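Local atomic coordinates of cellobiose 2-epimerase (Spirochaeta thermophila DSM 6192, PDB entry 5ZIG), a protein that probably catalyses the reversible epimerisation of cellobiose to beta-D-glucosyl-(1->4)-D-mannose, turning the reducing-end glucose into mannose. Residues D254-T258 with V284-T288; F277-R282 with L331-P335; A289-D293 with R336-H340; F322-N327 with E392-I397. All blocks are in the same frame, centred on the assembly; numbering follows the deposited sequence.

Interaction 1: D254-T258 with V284-T288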
loop_
_atom_site.group_PDB
_atom_site.type_symbol
_atom_site.label_atom_id
_atom_site.label_comp_id
_atom_site.label_asym_id
_atom_site.label_seq_id
_atom_site.Cartn_x
_atom_site.Cartn_y
_atom_site.Cartn_z
ATOM N N ASP A 254 -0.952 11.055 2.265
ATOM C CA ASP A 254 -2.022 11.937 1.810
ATOM C C ASP A 254 -2.510 11.503 0.436
ATOM O O ASP A 254 -3.693 11.189 0.258
ATOM C CB ASP A 254 -1.547 13.389 1.766
ATOM C CG ASP A 254 -1.532 14.056 3.127
ATOM O OD1 ASP A 254 -1.751 13.384 4.160
ATOM O OD2 ASP A 254 -1.271 15.267 3.169
ATOM N N ILE A 255 -1.597 11.441 -0.541
ATOM C CA ILE A 255 -1.999 11.112 -1.903
ATOM C C ILE A 255 -2.537 9.683 -1.947
ATOM O O ILE A 255 -3.603 9.438 -2.521
ATOM C CB ILE A 255 -0.850 11.375 -2.924
ATOM C CG1 ILE A 255 -1.298 11.220 -4.387
ATOM C CG2 ILE A 255 0.343 10.461 -2.790
ATOM C CD1 ILE A 255 -2.402 12.105 -4.796
ATOM N N GLU A 256 -1.861 8.741 -1.266
ATOM C CA GLU A 256 -2.358 7.363 -1.260
ATOM C C GLU A 256 -3.802 7.294 -0.759
ATOM O O GLU A 256 -4.645 6.591 -1.340
ATOM C CB GLU A 256 -1.450 6.476 -0.412
ATOM C CG GLU A 256 -1.517 4.992 -0.754
ATOM C CD GLU A 256 -0.701 4.129 0.206
ATOM O OE1 GLU A 256 -0.112 4.673 1.152
ATOM O OE2 GLU A 256 -0.654 2.900 -0.001
ATOM N N ALA A 257 -4.127 8.051 0.289
ATOM C CA ALA A 257 -5.461 7.897 0.871
ATOM C C ALA A 257 -6.547 8.349 -0.098
ATOM O O ALA A 257 -7.615 7.735 -0.154
ATOM C CB ALA A 257 -5.568 8.648 2.187
ATOM N N THR A 258 -6.278 9.391 -0.900
ATOM C CA THR A 258 -7.325 9.899 -1.783
ATOM C C THR A 258 -7.842 8.808 -2.709
ATOM O O THR A 258 -9.057 8.661 -2.877
ATOM C CB THR A 258 -6.828 11.091 -2.599
ATOM O OG1 THR A 258 -5.785 10.656 -3.467
ATOM C CG2 THR A 258 -6.320 12.199 -1.681
ATOM N N VAL A 284 -7.552 17.952 -0.451
ATOM C CA VAL A 284 -6.385 17.108 -0.200
ATOM C C VAL A 284 -5.598 16.925 -1.491
ATOM O O VAL A 284 -4.365 17.021 -1.510
ATOM C CB VAL A 284 -6.826 15.760 0.407
ATOM C CG1 VAL A 284 -5.642 14.798 0.582
ATOM C CG2 VAL A 284 -7.504 15.979 1.743
ATOM N N MET A 285 -6.304 16.694 -2.594
ATOM C CA MET A 285 -5.663 16.538 -3.895
ATOM C C MET A 285 -5.009 17.834 -4.363
ATOM O O MET A 285 -3.887 17.812 -4.885
ATOM C CB MET A 285 -6.689 16.073 -4.927
ATOM C CG MET A 285 -6.834 14.578 -5.048
ATOM S SD MET A 285 -5.247 13.766 -5.307
ATOM C CE MET A 285 -4.502 14.761 -6.599
ATOM N N GLU A 286 -5.706 18.966 -4.191
ATOM C CA GLU A 286 -5.147 20.265 -4.560
ATOM C C GLU A 286 -3.896 20.589 -3.750
ATOM O O GLU A 286 -2.926 21.135 -4.291
ATOM C CB GLU A 286 -6.202 21.360 -4.388
ATOM C CG GLU A 286 -7.145 21.452 -5.558
ATOM C CD GLU A 286 -8.548 21.944 -5.185
ATOM O OE1 GLU A 286 -8.924 21.915 -3.982
ATOM O OE2 GLU A 286 -9.279 22.340 -6.122
ATOM N N GLU A 287 -3.900 20.264 -2.453
ATOM C CA GLU A 287 -2.698 20.412 -1.632
ATOM C C GLU A 287 -1.526 19.612 -2.196
ATOM O O GLU A 287 -0.372 20.051 -2.124
ATOM C CB GLU A 287 -2.985 19.953 -0.203
ATOM C CG GLU A 287 -3.897 20.854 0.585
ATOM C CD GLU A 287 -3.129 21.796 1.468
ATOM O OE1 GLU A 287 -2.008 22.188 1.070
ATOM O OE2 GLU A 287 -3.639 22.128 2.561
ATOM N N THR A 288 -1.800 18.416 -2.722
ATOM C CA THR A 288 -0.744 17.543 -3.225
ATOM C C THR A 288 -0.184 18.051 -4.550
ATOM O O THR A 288 1.028 17.978 -4.786
ATOM C CB THR A 288 -1.283 16.119 -3.385
ATOM O OG1 THR A 288 -1.660 15.603 -2.105
ATOM C CG2 THR A 288 -0.242 15.194 -4.035
#
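The CD1 methyl of Ile255 overlaps the sulfur of Met285, with Ile255 CD1 only 3.3 Å from Met285 SD, a tight fit for an apolar pair. The two side chains belong to consecutive helices, 251-269 and 275-294, of the alpha/alpha barrel expected of this 2-epimerase family. The local axes are 9.6 Å apart at their nearest and 141° between directions, so the helices run in roughly opposite directions but splayed. The bend of Met285 at chi2 sets the sulfur in the seam, and chi3 turns the terminal methyl so that Met285 CE also lies 3.8 Å from Ile255 CD1. Thr288 meets the same methyl from another direction: its CG2, anti to the backbone N, faces the isoleucine, 3.8 Å from Ile255 CD1. A turn further along helix 251-269, Thr258 CG2 is 3.5 Å from Val284 CG1, the two side chains sliding past each other in opposite directions. Asp254 brings little more than backbone and CB to the seam; its carboxylate is held by His233 and by the backbone N of Leu234. Phe325 and Ala328 of helix 315-332 close over Met285 from a third helix. The polar end of Thr258 is settled inside its own turn: with chi1 at 64°, OG1 donates to Ile255 O at 2.7 Å, in the carbonyl plane and on a lone pair, while the same OG1 rests 3.7 Å from Met285 SD.

Interaction 2: F277-R282 with L331-P335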
loop_
_atom_site.group_PDB
_atom_site.type_symbol
_atom_site.label_atom_id
_atom_site.label_comp_id
_atom_site.label_asym_id
_atom_site.label_seq_id
_atom_site.Cartn_x
_atom_site.Cartn_y
_atom_site.Cartn_z
ATOM N N PHE A 277 -18.212 13.497 -0.768
ATOM C CA PHE A 277 -16.895 12.882 -0.892
ATOM C C PHE A 277 -15.986 13.688 -1.819
ATOM O O PHE A 277 -14.824 13.966 -1.486
ATOM C CB PHE A 277 -17.018 11.436 -1.388
ATOM C CG PHE A 277 -15.677 10.773 -1.584
ATOM C CD1 PHE A 277 -14.956 10.323 -0.494
ATOM C CD2 PHE A 277 -15.106 10.685 -2.841
ATOM C CE1 PHE A 277 -13.689 9.758 -0.661
ATOM C CE2 PHE A 277 -13.852 10.117 -3.021
ATOM C CZ PHE A 277 -13.140 9.651 -1.928
ATOM N N LEU A 278 -16.493 14.071 -2.994
ATOM C CA LEU A 278 -15.719 14.941 -3.875
ATOM C C LEU A 278 -15.265 16.196 -3.143
ATOM O O LEU A 278 -14.069 16.515 -3.120
ATOM C CB LEU A 278 -16.533 15.300 -5.122
ATOM C CG LEU A 278 -16.907 14.126 -6.030
ATOM C CD1 LEU A 278 -17.700 14.631 -7.213
ATOM C CD2 LEU A 278 -15.686 13.374 -6.523
ATOM N N SER A 279 -16.204 16.909 -2.513
ATOM C CA SER A 279 -15.844 18.142 -1.811
ATOM C C SER A 279 -14.819 17.884 -0.715
ATOM O O SER A 279 -13.919 18.701 -0.491
ATOM C CB SER A 279 -17.091 18.798 -1.217
ATOM O OG SER A 279 -18.047 19.013 -2.227
ATOM N N TRP A 280 -14.935 16.751 -0.033
ATOM C CA TRP A 280 -13.979 16.396 1.010
ATOM C C TRP A 280 -12.584 16.178 0.434
ATOM O O TRP A 280 -11.599 16.755 0.909
ATOM C CB TRP A 280 -14.463 15.138 1.719
ATOM C CG TRP A 280 -13.498 14.526 2.681
ATOM C CD1 TRP A 280 -12.534 15.166 3.386
ATOM C CD2 TRP A 280 -13.416 13.138 3.047
ATOM N NE1 TRP A 280 -11.849 14.268 4.173
ATOM C CE2 TRP A 280 -12.379 13.017 3.992
ATOM C CE3 TRP A 280 -14.139 11.993 2.693
ATOM C CZ2 TRP A 280 -12.033 11.786 4.583
ATOM C CZ3 TRP A 280 -13.791 10.768 3.274
ATOM C CH2 TRP A 280 -12.751 10.681 4.208
ATOM N N ILE A 281 -12.488 15.345 -0.598
ATOM C CA ILE A 281 -11.193 14.856 -1.045
ATOM C C ILE A 281 -10.476 15.883 -1.919
ATOM O O ILE A 281 -9.241 15.915 -1.956
ATOM C CB ILE A 281 -11.413 13.504 -1.756
ATOM C CG1 ILE A 281 -11.415 12.378 -0.726
ATOM C CG2 ILE A 281 -10.375 13.238 -2.841
ATOM C CD1 ILE A 281 -10.096 12.211 -0.006
ATOM N N ARG A 282 -11.225 16.753 -2.604
ATOM C CA ARG A 282 -10.614 17.677 -3.563
ATOM C C ARG A 282 -9.515 18.536 -2.946
ATOM O O ARG A 282 -8.419 18.610 -3.531
ATOM C CB ARG A 282 -11.705 18.544 -4.206
ATOM C CG ARG A 282 -11.346 19.042 -5.617
ATOM C CD ARG A 282 -12.147 20.270 -6.016
ATOM N NE ARG A 282 -13.128 19.970 -7.057
ATOM C CZ ARG A 282 -12.943 20.199 -8.358
ATOM N NH1 ARG A 282 -11.810 20.744 -8.790
ATOM N NH2 ARG A 282 -13.898 19.886 -9.227
ATOM N N LEU A 331 -11.870 11.710 -11.238
ATOM C CA LEU A 331 -12.871 12.233 -10.317
ATOM C C LEU A 331 -13.347 13.617 -10.735
ATOM O O LEU A 331 -14.551 13.888 -10.726
ATOM C CB LEU A 331 -12.310 12.296 -8.894
ATOM C CG LEU A 331 -12.260 11.039 -8.043
ATOM C CD1 LEU A 331 -11.825 11.417 -6.636
ATOM C CD2 LEU A 331 -13.609 10.324 -8.025
ATOM N N PHE A 332 -12.420 14.507 -11.085
ATOM C CA PHE A 332 -12.744 15.908 -11.293
ATOM C C PHE A 332 -12.560 16.355 -12.738
ATOM O O PHE A 332 -12.846 17.515 -13.055
ATOM C CB PHE A 332 -11.906 16.776 -10.340
ATOM C CG PHE A 332 -12.050 16.386 -8.884
ATOM C CD1 PHE A 332 -13.213 16.687 -8.180
ATOM C CD2 PHE A 332 -11.036 15.693 -8.226
ATOM C CE1 PHE A 332 -13.354 16.323 -6.840
ATOM C CE2 PHE A 332 -11.175 15.319 -6.897
ATOM C CZ PHE A 332 -12.339 15.634 -6.203
ATOM N N GLU A 333 -12.082 15.469 -13.609
ATOM C CA GLU A 333 -11.986 15.723 -15.045
ATOM C C GLU A 333 -11.194 16.996 -15.344
ATOM O O GLU A 333 -11.523 17.765 -16.254
ATOM C CB GLU A 333 -13.380 15.771 -15.674
ATOM C CG GLU A 333 -14.274 14.611 -15.260
ATOM C CD GLU A 333 -15.620 14.648 -15.960
ATOM O OE1 GLU A 333 -15.786 13.936 -16.976
ATOM O OE2 GLU A 333 -16.504 15.403 -15.499
ATOM N N GLU A 334 -10.141 17.222 -14.566
ATOM C CA GLU A 334 -9.259 18.357 -14.797
ATOM C C GLU A 334 -7.938 17.844 -15.352
ATOM O O GLU A 334 -7.133 17.275 -14.596
ATOM C CB GLU A 334 -9.042 19.157 -13.511
ATOM C CG GLU A 334 -10.272 19.964 -13.099
ATOM C CD GLU A 334 -10.022 20.842 -11.882
ATOM O OE1 GLU A 334 -9.167 20.462 -11.047
ATOM O OE2 GLU A 334 -10.691 21.894 -11.753
ATOM N N PRO A 335 -7.678 18.017 -16.655
ATOM C CA PRO A 335 -6.519 17.363 -17.274
ATOM C C PRO A 335 -5.188 17.698 -16.622
ATOM O O PRO A 335 -4.224 16.954 -16.820
ATOM C CB PRO A 335 -6.569 17.876 -18.724
ATOM C CG PRO A 335 -7.988 18.219 -18.939
ATOM C CD PRO A 335 -8.426 18.818 -17.636
HETATM O O HOH W 1 -9.124 20.105 -8.158
#
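Phe332 lies flat against the aliphatic part of Arg282, and this is the dense half of the contact. Arg282 CG stands over one face of the ring, 3.7 Å from the centroid of Phe332 and 17° off its normal, a CH-pi contact, while Leu331 CB covers the opposite face. Arg282 bends at chi3 (-110°), which carries NH2 to 3.4 Å from Phe332 CD1; the guanidinium is tilted 49° to the ring, so the two do not stack squarely. Leu278 closes in at the rim: its CB is 3.8 Å from Phe332 CE1, and its carbonyl O meets the ring edge near the ring plane. Beside the ring, Leu331 adds its two methyls, CD2 against Leu278 CD2 at 4.0 Å and CD1 looser against Phe277 and Ile281. Leu331 also touches Thr262 of helix 251-269, which ties this end of helix 315-332 into the neighbouring helices of the alpha/alpha barrel.

The outer side is slack. Past Glu333, where positive phi takes the chain out of the helix, NH1 of Arg282 reaches OE2 of Glu334 at 3.4 Å in a weakly bonded salt bridge at the guanidinium edge. A water takes a weak bond from Arg282 NH1 and donates to Glu334 OE1. With so long an ion pair, shared with water, attachment here probably rests more on the aromatic face and the leucines than on charge.

Interaction 3: A289-D293 with R336-H340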
loop_
_atom_site.group_PDB
_atom_site.type_symbol
_atom_site.label_atom_id
_atom_site.label_comp_id
_atom_site.label_asym_id
_atom_site.label_seq_id
_atom_site.Cartn_x
_atom_site.Cartn_y
_atom_site.Cartn_z
ATOM N N ALA A 289 -1.057 18.569 -5.421
ATOM C CA ALA A 289 -0.634 19.081 -6.712
ATOM C C ALA A 289 0.145 20.378 -6.568
ATOM O O ALA A 289 1.016 20.674 -7.397
ATOM C CB ALA A 289 -1.855 19.285 -7.613
ATOM N N ARG A 290 -0.163 21.173 -5.540
ATOM C CA ARG A 290 0.639 22.358 -5.267
ATOM C C ARG A 290 1.969 21.997 -4.616
ATOM O O ARG A 290 2.982 22.648 -4.888
ATOM C CB ARG A 290 -0.144 23.341 -4.387
ATOM C CG ARG A 290 -1.202 24.161 -5.142
ATOM C CD ARG A 290 -1.849 25.222 -4.243
ATOM N NE ARG A 290 -2.424 24.654 -3.020
ATOM C CZ ARG A 290 -3.728 24.477 -2.806
ATOM N NH1 ARG A 290 -4.617 24.826 -3.726
ATOM N NH2 ARG A 290 -4.143 23.946 -1.666
ATOM N N ALA A 291 1.993 20.960 -3.772
ATOM C CA ALA A 291 3.259 20.507 -3.203
ATOM C C ALA A 291 4.191 19.949 -4.275
ATOM O O ALA A 291 5.409 20.099 -4.166
ATOM C CB ALA A 291 3.006 19.450 -2.112
ATOM N N LEU A 292 3.644 19.297 -5.310
ATOM C CA LEU A 292 4.487 18.819 -6.401
ATOM C C LEU A 292 5.083 19.988 -7.175
ATOM O O LEU A 292 6.230 19.925 -7.642
ATOM C CB LEU A 292 3.673 17.923 -7.340
ATOM C CG LEU A 292 4.476 17.107 -8.351
ATOM C CD1 LEU A 292 4.895 15.798 -7.735
ATOM C CD2 LEU A 292 3.663 16.861 -9.619
ATOM N N ASP A 293 4.316 21.067 -7.299
ATOM C CA ASP A 293 4.786 22.256 -7.994
ATOM C C ASP A 293 5.851 22.979 -7.178
ATOM O O ASP A 293 6.944 23.255 -7.682
ATOM C CB ASP A 293 3.599 23.169 -8.301
ATOM C CG ASP A 293 2.873 22.762 -9.575
ATOM O OD1 ASP A 293 3.418 21.931 -10.334
ATOM O OD2 ASP A 293 1.752 23.254 -9.812
ATOM N N ARG A 336 -5.088 18.799 -15.877
ATOM C CA ARG A 336 -3.827 19.121 -15.218
ATOM C C ARG A 336 -3.372 18.016 -14.266
ATOM O O ARG A 336 -2.165 17.869 -14.026
ATOM C CB ARG A 336 -3.954 20.452 -14.467
ATOM C CG ARG A 336 -2.678 20.901 -13.776
ATOM C CD ARG A 336 -2.518 22.407 -13.790
ATOM N NE ARG A 336 -1.305 22.813 -13.086
ATOM C CZ ARG A 336 -0.085 22.759 -13.614
ATOM N NH1 ARG A 336 0.079 22.323 -14.858
ATOM N NH2 ARG A 336 0.968 23.144 -12.901
ATOM N N TYR A 337 -4.306 17.231 -13.728
ATOM C CA TYR A 337 -3.911 16.102 -12.894
ATOM C C TYR A 337 -3.141 15.069 -13.704
ATOM O O TYR A 337 -2.187 14.465 -13.201
ATOM C CB TYR A 337 -5.134 15.475 -12.230
ATOM C CG TYR A 337 -5.640 16.282 -11.066
ATOM C CD1 TYR A 337 -4.833 16.544 -9.968
ATOM C CD2 TYR A 337 -6.931 16.792 -11.067
ATOM C CE1 TYR A 337 -5.296 17.308 -8.897
ATOM C CE2 TYR A 337 -7.400 17.550 -10.019
ATOM C CZ TYR A 337 -6.588 17.805 -8.930
ATOM O OH TYR A 337 -7.088 18.563 -7.885
ATOM N N LEU A 338 -3.509 14.887 -14.974
ATOM C CA LEU A 338 -2.755 13.996 -15.848
ATOM C C LEU A 338 -1.351 14.539 -16.121
ATOM O O LEU A 338 -0.392 13.763 -16.206
ATOM C CB LEU A 338 -3.512 13.779 -17.159
ATOM C CG LEU A 338 -4.845 13.028 -17.083
ATOM C CD1 LEU A 338 -5.479 12.849 -18.457
ATOM C CD2 LEU A 338 -4.659 11.674 -16.375
ATOM N N ASP A 339 -1.219 15.863 -16.288
ATOM C CA ASP A 339 0.103 16.472 -16.414
ATOM C C ASP A 339 0.984 16.069 -15.238
ATOM O O ASP A 339 2.157 15.699 -15.406
ATOM C CB ASP A 339 -0.009 18.004 -16.473
ATOM C CG ASP A 339 -0.720 18.518 -17.732
ATOM O OD1 ASP A 339 -0.654 17.851 -18.780
ATOM O OD2 ASP A 339 -1.351 19.595 -17.671
ATOM N N HIS A 340 0.411 16.128 -14.042
ATOM C CA HIS A 340 1.133 15.796 -12.826
ATOM C C HIS A 340 1.557 14.328 -12.827
ATOM O O HIS A 340 2.740 14.016 -12.661
ATOM C CB HIS A 340 0.248 16.158 -11.623
ATOM C CG HIS A 340 0.054 17.642 -11.447
ATOM N ND1 HIS A 340 1.052 18.564 -11.708
ATOM C CD2 HIS A 340 -1.017 18.361 -11.035
ATOM C CE1 HIS A 340 0.605 19.782 -11.450
ATOM N NE2 HIS A 340 -0.647 19.686 -11.036
#
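The imidazole of His340 is wedged against helix 275-294, with Ala289 CB 3.6 Å from His340 CD2 and Leu292 CD2 3.8 Å from His340 ND1, both approaching obliquely. Over one face of the ring lies a backbone oxygen of its own helix, Arg336 O. The second flat group is the guanidinium of Arg336: His340 CE1 lies over one of its faces, and at its edge the carboxylate of Asp293 comes in from the opposite direction. Arg336 NH2 donates to Asp293 OD2 at 3.2 Å, meeting the oxygen on its syn side but somewhat out of the carboxylate plane, with the two planes 35° apart. The bend of the arginine at chi2 (145°) carries the guanidinium over the histidine and into reach of the acid. Asp293 OD1 completes the cluster, 3.7 Å from His340 CE1. Were His340 an alanine, a gap would probably open between Ala289 and Leu292 on one side and helix 336-352 on the other, and the Arg336 guanidinium, without the ring against its face, would be freer to swing off Asp293.

Tyr337 touches Ala289 CB more lightly; its ring packs on Met285 and its hydroxyl end on Glu286. The helices run 48° apart at 11.2 Å between local axes, a wide spacing that these side chains bridge, while Phe325 of helix 315-332 packs against both His340 and Leu292.

Interaction 4: F322-N327 with E392-I397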
loop_
_atom_site.group_PDB
_atom_site.type_symbol
_atom_site.label_atom_id
_atom_site.label_comp_id
_atom_site.label_asym_id
_atom_site.label_seq_id
_atom_site.Cartn_x
_atom_site.Cartn_y
_atom_site.Cartn_z
ATOM N N PHE A 322 1.603 8.921 -8.458
ATOM C CA PHE A 322 1.167 8.587 -9.816
ATOM C C PHE A 322 -0.286 8.088 -9.832
ATOM O O PHE A 322 -1.132 8.628 -10.560
ATOM C CB PHE A 322 2.122 7.542 -10.406
ATOM C CG PHE A 322 1.752 7.078 -11.762
ATOM C CD1 PHE A 322 1.741 7.974 -12.844
ATOM C CD2 PHE A 322 1.420 5.752 -11.985
ATOM C CE1 PHE A 322 1.402 7.542 -14.115
ATOM C CE2 PHE A 322 1.067 5.310 -13.250
ATOM C CZ PHE A 322 1.065 6.207 -14.323
ATOM N N VAL A 323 -0.602 7.064 -9.027
ATOM C CA VAL A 323 -1.971 6.541 -9.022
ATOM C C VAL A 323 -2.937 7.604 -8.542
ATOM O O VAL A 323 -4.046 7.745 -9.073
ATOM C CB VAL A 323 -2.064 5.263 -8.176
ATOM C CG1 VAL A 323 -3.441 4.657 -8.308
ATOM C CG2 VAL A 323 -1.018 4.270 -8.644
ATOM N N GLY A 324 -2.496 8.428 -7.595
ATOM C CA GLY A 324 -3.368 9.448 -7.056
ATOM C C GLY A 324 -3.716 10.517 -8.069
ATOM O O GLY A 324 -4.842 11.011 -8.091
ATOM N N PHE A 325 -2.756 10.883 -8.927
ATOM C CA PHE A 325 -3.020 11.926 -9.902
ATOM C C PHE A 325 -3.943 11.419 -11.005
ATOM O O PHE A 325 -4.794 12.169 -11.497
ATOM C CB PHE A 325 -1.698 12.461 -10.468
ATOM C CG PHE A 325 -0.953 13.350 -9.511
ATOM C CD1 PHE A 325 -1.630 14.326 -8.792
ATOM C CD2 PHE A 325 0.409 13.218 -9.335
ATOM C CE1 PHE A 325 -0.958 15.146 -7.903
ATOM C CE2 PHE A 325 1.087 14.033 -8.463
ATOM C CZ PHE A 325 0.408 14.997 -7.744
ATOM N N LEU A 326 -3.786 10.153 -11.409
ATOM C CA LEU A 326 -4.704 9.560 -12.374
ATOM C C LEU A 326 -6.119 9.500 -11.818
ATOM O O LEU A 326 -7.098 9.819 -12.524
ATOM C CB LEU A 326 -4.225 8.168 -12.759
ATOM C CG LEU A 326 -2.870 8.048 -13.471
ATOM C CD1 LEU A 326 -2.570 6.576 -13.685
ATOM C CD2 LEU A 326 -2.802 8.842 -14.815
ATOM N N ASN A 327 -6.236 9.099 -10.545
ATOM C CA ASN A 327 -7.531 9.031 -9.882
ATOM C C ASN A 327 -8.188 10.401 -9.816
ATOM O O ASN A 327 -9.402 10.518 -9.969
ATOM C CB ASN A 327 -7.350 8.460 -8.468
ATOM C CG ASN A 327 -8.668 8.178 -7.785
ATOM O OD1 ASN A 327 -9.410 7.281 -8.174
ATOM N ND2 ASN A 327 -8.963 8.948 -6.761
ATOM N N GLU A 392 -2.516 -0.441 -11.674
ATOM C CA GLU A 392 -3.481 0.646 -11.608
ATOM C C GLU A 392 -3.309 1.614 -12.782
ATOM O O GLU A 392 -4.297 2.049 -13.382
ATOM C CB GLU A 392 -3.343 1.388 -10.276
ATOM C CG GLU A 392 -3.983 0.637 -9.094
ATOM C CD GLU A 392 -5.507 0.603 -9.167
ATOM O OE1 GLU A 392 -6.130 1.628 -9.561
ATOM O OE2 GLU A 392 -6.088 -0.455 -8.830
ATOM N N GLY A 393 -2.061 1.970 -13.119
ATOM C CA GLY A 393 -1.838 2.839 -14.272
ATOM C C GLY A 393 -2.375 2.247 -15.565
ATOM O O GLY A 393 -3.013 2.939 -16.355
ATOM N N MET A 394 -2.154 0.951 -15.782
ATOM C CA MET A 394 -2.553 0.340 -17.043
ATOM C C MET A 394 -4.063 0.338 -17.191
ATOM O O MET A 394 -4.593 0.710 -18.249
ATOM C CB MET A 394 -2.004 -1.085 -17.132
ATOM C CG MET A 394 -0.561 -1.136 -17.596
ATOM S SD MET A 394 -0.008 -2.821 -17.885
ATOM C CE MET A 394 0.449 -3.294 -16.217
ATOM N N ARG A 395 -4.774 -0.070 -16.134
ATOM C CA ARG A 395 -6.223 -0.122 -16.208
ATOM C C ARG A 395 -6.821 1.265 -16.342
ATOM O O ARG A 395 -7.779 1.464 -17.099
ATOM C CB ARG A 395 -6.801 -0.817 -14.982
ATOM C CG ARG A 395 -8.104 -1.555 -15.286
ATOM C CD ARG A 395 -8.890 -1.813 -14.012
ATOM N NE ARG A 395 -9.071 -0.607 -13.204
ATOM C CZ ARG A 395 -8.466 -0.385 -12.041
ATOM N NH1 ARG A 395 -7.630 -1.291 -11.544
ATOM N NH2 ARG A 395 -8.684 0.740 -11.367
ATOM N N ARG A 396 -6.277 2.234 -15.606
ATOM C CA ARG A 396 -6.850 3.570 -15.615
ATOM C C ARG A 396 -6.548 4.286 -16.920
ATOM O O ARG A 396 -7.424 4.965 -17.476
ATOM C CB ARG A 396 -6.319 4.383 -14.438
ATOM C CG ARG A 396 -6.894 3.987 -13.082
ATOM C CD ARG A 396 -6.022 4.630 -11.985
ATOM N NE ARG A 396 -6.313 4.132 -10.642
ATOM C CZ ARG A 396 -7.236 4.650 -9.839
ATOM N NH1 ARG A 396 -7.968 5.684 -10.238
ATOM N NH2 ARG A 396 -7.430 4.127 -8.643
ATOM N N ILE A 397 -5.304 4.183 -17.407
ATOM C CA ILE A 397 -4.955 4.874 -18.646
ATOM C C ILE A 397 -5.758 4.306 -19.806
ATOM O O ILE A 397 -6.306 5.060 -20.621
ATOM C CB ILE A 397 -3.436 4.818 -18.901
ATOM C CG1 ILE A 397 -2.732 5.893 -18.070
ATOM C CG2 ILE A 397 -3.122 5.083 -20.360
ATOM C CD1 ILE A 397 -1.200 5.820 -18.149
HETATM O O HOH W 2 -7.976 7.040 -12.997
HETATM O O HOH W 3 -9.527 4.375 -6.657
#
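Phe322 starts the contact, laying CE2 against the bare backbone of Gly393, 3.9 Å from its CA; a beta carbon at that glycine would run into the ring. The same ring turns its edge to Ile397 CD1. Val323 comes next, its CG1 3.8 Å from Glu392 CB and 3.7 Å from Arg396 NE, roughly at right angles to both side chains. These helices, 315-332 and 384-402, run almost parallel, 16° apart with local axes 10.1 Å from each other, neighbours in the alpha/alpha barrel of this epimerase family. One turn on, Leu326 sets CD1 beside Gly393 CA and CB beside Arg396 CD. Asn327 closes the segment: Arg396 NH1 donates to Asn327 OD1 at 3.0 Å (157°), on a lone pair in the carbonyl plane, with amide and guanidinium 82° apart. The arginine is steadied from its other side by NE, 2.7 Å from Glu392 OE1, and Arg395 grips the same carboxylate end-on. A leucine instead of Arg396 would probably leave Asn327 OD1 without its cross-helix donor and Glu392 without one of its two cationic partners. One water joins Arg396 NH2 to Asn327 OD1, while Asn327 ND2 bonds to Thr262 OG1.

In the fold
Four helices carry three of the contacts. Interactions 1, 2 and 3 all use helix 275-294, meeting it in turn with helices 251-269, 315-332 and 336-352, and interaction 4 joins 315-332 to 384-402 near the end of the chain. Centres of interactions 1 and 2 are about 10 Å apart, 1 and 3 about 11 Å, and 2 and 4 about 15 Å. Interaction 1 closes before 3 and 4 open, whereas 2 alternates with each of the others along the chain. Phe325 of 322-327 touches Met285 and Thr288 of interaction 1 and His340 of interaction 3, and so connects interactions 1, 3 and 4 into one continuous packed region of the barrel.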